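Local coordinates for protein argininosuccinate lyase (Chelativorans sp., PDB 6G3I) that probably splits argininosuccinate into fumarate and L-arginine, and binds fumarate and 2-(2-azanylethylamino)butanedioic acid, at residues 9-14 and 277-282; 269-274 and 285-290; 106-111 and 206-211. All coordinates share one frame; numbering follows the deposited sequence.

Interaction 1: 9-14 and 277-282. With EKN ((2~{S})-2-(2-azanylethylamino)butanedioic acid), chain B.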
loop_
_atom_site.group_PDB
_atom_site.type_symbol
_atom_site.label_atom_id
_atom_site.label_comp_id
_atom_site.label_asym_id
_atom_site.label_seq_id
_atom_site.Cartn_x
_atom_site.Cartn_y
_atom_site.Cartn_z
ATOM N N THR A 9 7.369 -5.723 -34.460
ATOM C CA THR A 9 8.254 -6.237 -33.422
ATOM C C THR A 9 8.734 -7.653 -33.705
ATOM O O THR A 9 9.683 -8.107 -33.058
ATOM C CB THR A 9 7.555 -6.214 -32.058
ATOM O OG1 THR A 9 6.504 -7.191 -32.031
ATOM C CG2 THR A 9 6.976 -4.835 -31.771
ATOM N N ARG A 10 8.106 -8.361 -34.645
ATOM C CA ARG A 10 8.503 -9.728 -34.976
ATOM C C ARG A 10 9.638 -9.660 -35.992
ATOM O O ARG A 10 9.466 -9.863 -37.196
ATOM C CB ARG A 10 7.314 -10.524 -35.493
ATOM C CG ARG A 10 6.085 -10.427 -34.604
ATOM C CD ARG A 10 6.381 -10.788 -33.151
ATOM N NE ARG A 10 6.781 -12.182 -32.987
ATOM C CZ ARG A 10 7.040 -12.753 -31.814
ATOM N NH1 ARG A 10 6.948 -12.049 -30.694
ATOM N NH2 ARG A 10 7.393 -14.030 -31.759
ATOM N N ILE A 11 10.828 -9.362 -35.475
ATOM C CA ILE A 11 12.048 -9.287 -36.261
ATOM C C ILE A 11 13.105 -10.129 -35.559
ATOM O O ILE A 11 12.924 -10.573 -34.425
ATOM C CB ILE A 11 12.530 -7.832 -36.442
ATOM C CG1 ILE A 11 12.849 -7.202 -35.082
ATOM C CG2 ILE A 11 11.463 -7.030 -37.171
ATOM C CD1 ILE A 11 13.358 -5.773 -35.158
ATOM N N GLY A 12 14.218 -10.347 -36.255
ATOM C CA GLY A 12 15.311 -11.112 -35.675
ATOM C C GLY A 12 14.836 -12.442 -35.128
ATOM O O GLY A 12 14.153 -13.213 -35.813
ATOM N N ARG A 13 15.190 -12.719 -33.872
ATOM C CA ARG A 13 14.822 -13.976 -33.232
ATOM C C ARG A 13 13.369 -14.019 -32.778
ATOM O O ARG A 13 12.933 -15.052 -32.259
ATOM C CB ARG A 13 15.723 -14.246 -32.028
ATOM C CG ARG A 13 17.215 -14.111 -32.308
ATOM C CD ARG A 13 18.049 -14.716 -31.182
ATOM N NE ARG A 13 17.580 -16.051 -30.817
ATOM C CZ ARG A 13 17.887 -16.678 -29.686
ATOM N NH1 ARG A 13 18.670 -16.100 -28.785
ATOM N NH2 ARG A 13 17.402 -17.890 -29.453
ATOM N N ALA A 14 12.614 -12.932 -32.940
ATOM C CA ALA A 14 11.185 -12.930 -32.628
ATOM C C ALA A 14 10.442 -13.423 -33.865
ATOM O O ALA A 14 9.849 -12.660 -34.629
ATOM C CB ALA A 14 10.728 -11.543 -32.196
ATOM N N ALA A 277 7.849 -14.737 -26.711
ATOM C CA ALA A 277 9.068 -13.981 -26.484
ATOM C C ALA A 277 9.201 -12.905 -27.551
ATOM O O ALA A 277 8.619 -12.995 -28.634
ATOM C CB ALA A 277 10.304 -14.891 -26.493
ATOM N N GLY A 278 9.971 -11.873 -27.222
ATOM C CA GLY A 278 10.279 -10.816 -28.162
ATOM C C GLY A 278 11.775 -10.698 -28.355
ATOM O O GLY A 278 12.514 -11.633 -28.034
ATOM N N THR A 279 12.238 -9.564 -28.871
ATOM C CA THR A 279 13.665 -9.341 -29.047
ATOM C C THR A 279 13.939 -7.844 -28.972
ATOM O O THR A 279 13.033 -7.033 -28.762
ATOM C CB THR A 279 14.162 -9.942 -30.368
ATOM O OG1 THR A 279 15.579 -9.759 -30.479
ATOM C CG2 THR A 279 13.472 -9.290 -31.556
ATOM N N SER A 280 15.206 -7.484 -29.145
ATOM C CA SER A 280 15.659 -6.110 -29.005
ATOM C C SER A 280 15.774 -5.438 -30.367
ATOM O O SER A 280 16.075 -6.079 -31.377
ATOM C CB SER A 280 17.010 -6.067 -28.293
ATOM O OG SER A 280 17.572 -4.768 -28.339
ATOM N N SER A 281 15.526 -4.127 -30.384
ATOM C CA SER A 281 15.729 -3.329 -31.584
ATOM C C SER A 281 17.198 -3.014 -31.837
ATOM O O SER A 281 17.518 -2.427 -32.875
ATOM C CB SER A 281 14.936 -2.022 -31.484
ATOM O OG SER A 281 15.519 -1.145 -30.534
ATOM N N ILE A 282 18.090 -3.394 -30.923
ATOM C CA ILE A 282 19.505 -3.050 -31.025
ATOM C C ILE A 282 20.365 -4.300 -30.868
ATOM O O ILE A 282 21.376 -4.460 -31.560
ATOM C CB ILE A 282 19.884 -1.980 -29.981
ATOM C CG1 ILE A 282 21.390 -1.706 -30.011
ATOM C CG2 ILE A 282 19.437 -2.404 -28.582
ATOM C CD1 ILE A 282 21.818 -0.503 -29.192
HETATM O OD1 EKN B . 16.198 -1.594 -27.879
HETATM C CG EKN B . 15.613 -2.606 -27.298
HETATM O OD2 EKN B . 14.562 -3.146 -27.714
HETATM C CB EKN B . 16.171 -3.203 -26.076
HETATM C CA EKN B . 15.356 -4.338 -25.503
HETATM C C EKN B . 16.158 -5.195 -24.558
HETATM O OXT EKN B . 16.303 -6.355 -24.953
HETATM O O EKN B . 16.584 -4.722 -23.507
HETATM N N EKN B . 14.113 -3.744 -24.815
HETATM C CAG EKN B . 13.209 -4.792 -24.155
HETATM C CAF EKN B . 11.922 -5.102 -24.912
HETATM N NAA EKN B . 12.056 -6.452 -25.644
HETATM O O HOH W 1 9.709 -8.441 -30.172
HETATM O O HOH W 2 16.842 -10.564 -32.809
#

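Interaction 2: 269-274 and 285-290. With EKN ((2~{S})-2-(2-azanylethylamino)butanedioic acid), chain B.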
loop_
_atom_site.group_PDB
_atom_site.type_symbol
_atom_site.label_atom_id
_atom_site.label_comp_id
_atom_site.label_asym_id
_atom_site.label_seq_id
_atom_site.Cartn_x
_atom_site.Cartn_y
_atom_site.Cartn_z
ATOM N N VAL A 269 17.640 -24.052 -18.330
ATOM C CA VAL A 269 16.911 -25.300 -18.149
ATOM C C VAL A 269 15.530 -25.245 -18.785
ATOM O O VAL A 269 14.804 -26.247 -18.765
ATOM C CB VAL A 269 16.792 -25.663 -16.652
ATOM C CG1 VAL A 269 18.176 -25.794 -16.031
ATOM C CG2 VAL A 269 15.953 -24.638 -15.895
ATOM N N ALA A 270 15.147 -24.105 -19.356
ATOM C CA ALA A 270 13.867 -23.964 -20.033
ATOM C C ALA A 270 13.990 -22.852 -21.063
ATOM O O ALA A 270 14.875 -21.995 -20.977
ATOM C CB ALA A 270 12.735 -23.659 -19.049
ATOM N N GLU A 271 13.092 -22.878 -22.043
ATOM C CA GLU A 271 13.062 -21.859 -23.080
ATOM C C GLU A 271 11.615 -21.523 -23.398
ATOM O O GLU A 271 10.792 -22.424 -23.582
ATOM C CB GLU A 271 13.790 -22.326 -24.346
ATOM C CG GLU A 271 13.829 -21.279 -25.450
ATOM C CD GLU A 271 14.756 -21.657 -26.591
ATOM O OE1 GLU A 271 14.582 -21.110 -27.700
ATOM O OE2 GLU A 271 15.654 -22.500 -26.383
ATOM N N LEU A 272 11.309 -20.230 -23.446
ATOM C CA LEU A 272 9.977 -19.797 -23.840
ATOM C C LEU A 272 9.733 -20.139 -25.302
ATOM O O LEU A 272 10.638 -20.058 -26.136
ATOM C CB LEU A 272 9.814 -18.290 -23.629
ATOM C CG LEU A 272 9.770 -17.755 -22.195
ATOM C CD1 LEU A 272 9.750 -16.238 -22.217
ATOM C CD2 LEU A 272 8.563 -18.290 -21.442
ATOM N N ASP A 273 8.502 -20.538 -25.611
ATOM C CA ASP A 273 8.115 -20.703 -27.002
ATOM C C ASP A 273 8.288 -19.380 -27.736
ATOM O O ASP A 273 7.994 -18.310 -27.198
ATOM C CB ASP A 273 6.667 -21.178 -27.104
ATOM C CG ASP A 273 6.281 -21.557 -28.517
ATOM O OD1 ASP A 273 5.839 -20.667 -29.277
ATOM O OD2 ASP A 273 6.425 -22.746 -28.870
ATOM N N ALA A 274 8.779 -19.456 -28.974
ATOM C CA ALA A 274 9.018 -18.247 -29.755
ATOM C C ALA A 274 7.816 -17.311 -29.732
ATOM O O ALA A 274 7.980 -16.085 -29.776
ATOM C CB ALA A 274 9.365 -18.618 -31.199
ATOM N N GLN A 285 20.804 -10.749 -30.406
ATOM C CA GLN A 285 20.788 -12.052 -29.750
ATOM C C GLN A 285 19.610 -12.231 -28.804
ATOM O O GLN A 285 19.332 -13.363 -28.392
ATOM C CB GLN A 285 22.089 -12.283 -28.975
ATOM C CG GLN A 285 22.172 -11.655 -27.570
ATOM C CD GLN A 285 22.489 -10.172 -27.593
ATOM O OE1 GLN A 285 22.713 -9.589 -28.652
ATOM N NE2 GLN A 285 22.524 -9.558 -26.415
ATOM N N LYS A 286 18.921 -11.154 -28.449
ATOM C CA LYS A 286 17.947 -11.221 -27.367
ATOM C C LYS A 286 16.760 -12.104 -27.718
ATOM O O LYS A 286 16.169 -11.986 -28.796
ATOM C CB LYS A 286 17.446 -9.824 -27.009
ATOM C CG LYS A 286 18.414 -8.997 -26.166
ATOM C CD LYS A 286 18.811 -9.721 -24.885
ATOM C CE LYS A 286 18.820 -8.788 -23.683
ATOM N NZ LYS A 286 17.448 -8.430 -23.278
ATOM N N LYS A 287 16.408 -12.980 -26.786
ATOM C CA LYS A 287 15.108 -13.642 -26.767
ATOM C C LYS A 287 14.477 -13.232 -25.441
ATOM O O LYS A 287 14.739 -13.844 -24.399
ATOM C CB LYS A 287 15.226 -15.156 -26.905
ATOM C CG LYS A 287 13.908 -15.818 -27.251
ATOM C CD LYS A 287 14.014 -17.324 -27.268
ATOM C CE LYS A 287 12.642 -17.957 -27.161
ATOM N NZ LYS A 287 12.555 -19.256 -27.876
ATOM N N ASN A 288 13.649 -12.161 -25.486
ATOM C CA ASN A 288 13.246 -11.487 -24.257
ATOM C C ASN A 288 11.935 -12.018 -23.699
ATOM O O ASN A 288 10.988 -12.261 -24.456
ATOM C CB ASN A 288 13.104 -9.990 -24.506
ATOM C CG ASN A 288 14.443 -9.322 -24.692
ATOM O OD1 ASN A 288 15.447 -9.776 -24.148
ATOM N ND2 ASN A 288 14.475 -8.260 -25.472
ATOM N N PRO A 289 11.852 -12.178 -22.288
ATOM C CA PRO A 289 10.617 -12.677 -21.663
ATOM C C PRO A 289 9.577 -11.579 -21.462
ATOM O O PRO A 289 9.133 -11.297 -20.347
ATOM C CB PRO A 289 11.136 -13.250 -20.339
ATOM C CG PRO A 289 12.275 -12.368 -19.990
ATOM C CD PRO A 289 12.933 -12.004 -21.296
ATOM N N ASP A 290 9.176 -10.948 -22.567
ATOM C CA ASP A 290 8.195 -9.869 -22.492
ATOM C C ASP A 290 6.877 -10.362 -21.912
ATOM O O ASP A 290 6.217 -9.645 -21.153
ATOM C CB ASP A 290 7.976 -9.266 -23.878
ATOM C CG ASP A 290 9.212 -8.581 -24.417
ATOM O OD1 ASP A 290 10.062 -8.162 -23.603
ATOM O OD2 ASP A 290 9.335 -8.456 -25.653
HETATM O OD1 EKN B . 16.198 -1.594 -27.879
HETATM C CG EKN B . 15.613 -2.606 -27.298
HETATM O OD2 EKN B . 14.562 -3.146 -27.714
HETATM C CB EKN B . 16.171 -3.203 -26.076
HETATM C CA EKN B . 15.356 -4.338 -25.503
HETATM C C EKN B . 16.158 -5.195 -24.558
HETATM O OXT EKN B . 16.303 -6.355 -24.953
HETATM O O EKN B . 16.584 -4.722 -23.507
HETATM N N EKN B . 14.113 -3.744 -24.815
HETATM C CAG EKN B . 13.209 -4.792 -24.155
HETATM C CAF EKN B . 11.922 -5.102 -24.912
HETATM N NAA EKN B . 12.056 -6.452 -25.644
#

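Interaction 3: 106-111 and 206-211. With EKN ((2~{S})-2-(2-azanylethylamino)butanedioic acid), chain C.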
loop_
_atom_site.group_PDB
_atom_site.type_symbol
_atom_site.label_atom_id
_atom_site.label_comp_id
_atom_site.label_asym_id
_atom_site.label_seq_id
_atom_site.Cartn_x
_atom_site.Cartn_y
_atom_site.Cartn_z
ATOM N N MET A 106 -40.489 5.276 -12.488
ATOM C CA MET A 106 -39.613 4.118 -12.350
ATOM C C MET A 106 -38.682 4.233 -11.150
ATOM O O MET A 106 -38.051 3.238 -10.780
ATOM C CB MET A 106 -38.794 3.900 -13.631
ATOM C CG MET A 106 -37.584 4.819 -13.847
ATOM S SD MET A 106 -36.340 4.003 -14.873
ATOM C CE MET A 106 -35.468 5.399 -15.578
ATOM N N HIS A 107 -38.591 5.409 -10.533
ATOM C CA HIS A 107 -37.713 5.639 -9.394
ATOM C C HIS A 107 -38.440 5.551 -8.057
ATOM O O HIS A 107 -37.832 5.833 -7.020
ATOM C CB HIS A 107 -37.047 7.013 -9.529
ATOM C CG HIS A 107 -35.677 7.087 -8.928
ATOM N ND1 HIS A 107 -34.758 6.066 -9.038
ATOM C CD2 HIS A 107 -35.062 8.072 -8.231
ATOM C CE1 HIS A 107 -33.640 6.412 -8.426
ATOM N NE2 HIS A 107 -33.798 7.625 -7.927
ATOM N N ILE A 108 -39.722 5.182 -8.056
ATOM C CA ILE A 108 -40.460 5.034 -6.806
ATOM C C ILE A 108 -39.763 4.015 -5.918
ATOM O O ILE A 108 -39.397 2.921 -6.365
ATOM C CB ILE A 108 -41.912 4.625 -7.093
ATOM C CG1 ILE A 108 -42.707 5.827 -7.603
ATOM C CG2 ILE A 108 -42.584 4.057 -5.841
ATOM C CD1 ILE A 108 -44.036 5.460 -8.222
ATOM N N GLY A 109 -39.587 4.369 -4.647
ATOM C CA GLY A 109 -39.005 3.451 -3.687
ATOM C C GLY A 109 -37.574 3.067 -3.988
ATOM O O GLY A 109 -37.154 1.954 -3.656
ATOM N N ARG A 110 -36.808 3.966 -4.599
ATOM C CA ARG A 110 -35.480 3.628 -5.083
ATOM C C ARG A 110 -34.618 4.883 -5.103
ATOM O O ARG A 110 -35.122 6.010 -5.136
ATOM C CB ARG A 110 -35.555 2.987 -6.473
ATOM C CG ARG A 110 -34.211 2.683 -7.110
ATOM C CD ARG A 110 -34.386 2.002 -8.453
ATOM N NE ARG A 110 -34.599 2.969 -9.526
ATOM C CZ ARG A 110 -34.649 2.654 -10.815
ATOM N NH1 ARG A 110 -34.499 1.393 -11.192
ATOM N NH2 ARG A 110 -34.842 3.598 -11.726
ATOM N N SER A 111 -33.305 4.669 -5.080
ATOM C CA SER A 111 -32.328 5.746 -5.059
ATOM C C SER A 111 -31.227 5.427 -6.058
ATOM O O SER A 111 -31.106 4.300 -6.544
ATOM C CB SER A 111 -31.735 5.926 -3.654
ATOM O OG SER A 111 -30.682 6.873 -3.645
ATOM N N THR A 206 -37.908 2.391 2.401
ATOM C CA THR A 206 -38.968 3.217 1.837
ATOM C C THR A 206 -40.306 2.781 2.418
ATOM O O THR A 206 -40.450 1.666 2.929
ATOM C CB THR A 206 -38.993 3.125 0.304
ATOM O OG1 THR A 206 -39.918 4.085 -0.227
ATOM C CG2 THR A 206 -39.393 1.726 -0.153
ATOM N N GLY A 207 -41.286 3.683 2.333
ATOM C CA GLY A 207 -42.640 3.338 2.727
ATOM C C GLY A 207 -43.372 2.531 1.680
ATOM O O GLY A 207 -44.254 1.735 2.015
ATOM N N TRP A 208 -43.027 2.722 0.412
ATOM C CA TRP A 208 -43.623 1.925 -0.648
ATOM C C TRP A 208 -43.384 0.445 -0.363
ATOM O O TRP A 208 -42.243 0.051 -0.090
ATOM C CB TRP A 208 -43.032 2.307 -2.002
ATOM C CG TRP A 208 -43.292 3.728 -2.380
ATOM C CD1 TRP A 208 -42.480 4.801 -2.148
ATOM C CD2 TRP A 208 -44.448 4.238 -3.054
ATOM N NE1 TRP A 208 -43.058 5.946 -2.637
ATOM C CE2 TRP A 208 -44.267 5.628 -3.199
ATOM C CE3 TRP A 208 -45.618 3.654 -3.550
ATOM C CZ2 TRP A 208 -45.211 6.443 -3.821
ATOM C CZ3 TRP A 208 -46.555 4.465 -4.167
ATOM C CH2 TRP A 208 -46.345 5.844 -4.297
ATOM N N PRO A 209 -44.428 -0.412 -0.411
ATOM C CA PRO A 209 -44.226 -1.821 -0.025
ATOM C C PRO A 209 -43.636 -2.653 -1.160
ATOM O O PRO A 209 -44.321 -3.334 -1.921
ATOM C CB PRO A 209 -45.638 -2.266 0.353
ATOM C CG PRO A 209 -46.523 -1.459 -0.545
ATOM C CD PRO A 209 -45.810 -0.161 -0.852
ATOM N N LEU A 210 -42.313 -2.595 -1.272
ATOM C CA LEU A 210 -41.616 -3.366 -2.285
ATOM C C LEU A 210 -41.524 -4.829 -1.867
ATOM O O LEU A 210 -41.667 -5.182 -0.692
ATOM C CB LEU A 210 -40.210 -2.815 -2.526
ATOM C CG LEU A 210 -40.015 -1.299 -2.434
ATOM C CD1 LEU A 210 -38.562 -0.937 -2.711
ATOM C CD2 LEU A 210 -40.944 -0.564 -3.388
ATOM N N ASN A 211 -41.298 -5.685 -2.854
ATOM C CA ASN A 211 -40.934 -7.079 -2.621
ATOM C C ASN A 211 -39.456 -7.194 -2.967
ATOM O O ASN A 211 -39.092 -7.374 -4.134
ATOM C CB ASN A 211 -41.788 -8.033 -3.449
ATOM C CG ASN A 211 -41.452 -9.488 -3.184
ATOM O OD1 ASN A 211 -40.351 -9.814 -2.739
ATOM N ND2 ASN A 211 -42.402 -10.370 -3.450
HETATM O OD1 EKN C . -30.635 8.994 -4.766
HETATM C CG EKN C . -29.659 9.806 -4.462
HETATM O OD2 EKN C . -29.147 10.621 -5.262
HETATM C CB EKN C . -29.080 9.819 -3.112
HETATM C CA EKN C . -27.931 10.783 -2.931
HETATM C C EKN C . -27.674 11.097 -1.480
HETATM O OXT EKN C . -27.867 12.283 -1.194
HETATM O O EKN C . -27.297 10.213 -0.715
HETATM N N EKN C . -26.686 10.189 -3.613
HETATM C CAG EKN C . -25.428 11.056 -3.475
HETATM C CAF EKN C . -25.033 11.822 -4.732
HETATM N NAA EKN C . -25.427 13.305 -4.588
#

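Interaction 1: 9-14 and 277-282
The type II' beta turn I11-A14 packs against T279 in the 277-282 loop, which belongs to the signature loop (SSxMPxKxN) of the aspartase/fumarase superfamily and lines the active site. The methyl of T279 rests against one face of the turn: CG2 lies 3.2 Å from I11 O, the acceptor of the bond that closes the turn, and 3.6 Å from A14 CB. T279 has OG1 opposite its own backbone N (chi1 -177°), which leaves CG2 wedged between N and the carbonyl carbon and facing the turn, while OG1 bonds to K286 O. I11 lays CG1 across the same methyl at about a right angle. Two waters fill in the polar links: one joins T9 O to T279 N, the other R13 N to T279 OG1.

R10 starts out away from the loop, but its chain bends at chi2 and chi3 and brings the guanidinium back. NH1 bonds to A277 O at 2.8 Å with a bent N-H...O angle of 142°, and A14 CB sits 3.9 Å above the centre of the guanidinium plane. NE to G16 O and NH2 to T15 O and A274 O fix the group's rotation.

Past T279 the loop turns to the ligand. S280 OG accepts from I282 N in an ST turn, and S281 holds one ligand carboxylate twice, N to OD2 at 3.0 Å and OG to OD1 at 2.8 Å; H107 of the third subunit also bonds to S281 OG. E387 of the second subunit accepts from G12 N. The N-terminal loop, on its way to helix 20-31, thus lies against the connection that runs from strand 270-271 to helix 290-301.

Interaction 2: 269-274 and 285-290
K287 reaches across to E271 and L272 with a long arm that bridges two well-separated backbones. CG leaves opposite the backbone N (chi1 -165°), the chain runs nearly straight to CE, and a bend at chi4 sets NZ between two acceptors. The ammonium forms a salt bridge with E271, 2.8 Å to OE1 on its anti lone pair, and bonds to L272 O at 2.7 Å, almost along the C=O axis at 167°. The extended side chain of E271 crosses the lysine at about a right angle, with CG near NZ as well. This polar side is the looser one: E271, K287 and A274 are all partly exposed, and A274 keeps its N 3.9 Å from NZ. With K287 shortened to an alanine, the E271 carboxylate would probably lose its charge mate and L272 O this donor, and the E271 side chain would be freer to turn.

The tight side is apolar and buried. L272 CD1 touches P289 at CA (3.7 Å) and CB, and I259 and Q260 of helix 236-262 and V345 of helix 329-348 close round the pair. P289 is the N-cap residue of helix 290-301 and the centre of an inverse gamma turn; it directly follows N288, the last residue of the superfamily signature.

K286 and N288 turn to the ligand while K287 faces the strand end. K286 NZ lies 2.9 Å and N288 ND2 2.7 Å from the carboxylate oxygen OXT, and K286 NZ also bonds to N288 OD1, which fixes how the amide is turned. T158 of the second subunit takes a further bond from K286 NZ. D290 makes weak bonds to the ligand amine NAA through both carboxylate oxygens.

Interaction 3: 106-111 and 206-211
W208 lays one indole face against I108 and comes beside G109, joining the 206-211 loop to the type II beta turn H107-R110. Its CB points at that turn; CG, opposite the carbonyl carbon (chi1 -62°), and a chi2 of 93° stand the ring across the bond so that one face receives I108. CG and CD2 meet I108 CG2, CD2 at 3.4 Å, and the methyl sits over the five-membered ring in a CH-pi contact, 3.4 Å from its centroid and 12° off the normal. CD1 comes 3.8 Å from G109 N, with T206 OG1 in the ring plane at the edge. NE1 bonds to D372 of the fourth subunit, and CE2 passes 3.5 Å from the same methyl. Of the six-membered ring, CE3 and CZ2 also come near it, CZ2 at 4.1 Å. R376 of the fourth subunit adds a cation-pi contact to the indole.

G109 lies between T206 and L210: its CA is 3.6 Å from T206 OG1 and its O 3.4 Å from L210 CD1. Its positive phi favours glycine, and a CB here would run into L210 CD2.

On the other side of the turn, R110 NE donates to H107 ND1, in the ring plane and nearly straight. S111, a ligand-binding serine, caps helix 112-147. The contact thus joins the entrance to that helix with the loop before helix 212-218, with M53 of helix 35-56 alongside L210 and I59 against I108 and W208.

How the interactions relate
From the N terminus, 9-14 opens the longest loop, closed by 277-282. Nested within it, interaction 3 brings 206-211 back to 106-111, tying the start of helix 112-147 to the loop before helix 212-218. Interaction 2 begins at 269-274 inside the loop of interaction 1 and ends at 285-290 beyond it, so the two cross; G278 and N288 pair through their backbones, and R13 reaches Q285. Both meet the same ligand. Interaction 3 lies on the opposite side of the chain's centre, about 61 Å from interaction 1 between centres, and contacts another ligand, so one chain contributes to separate active sites of the tetramer.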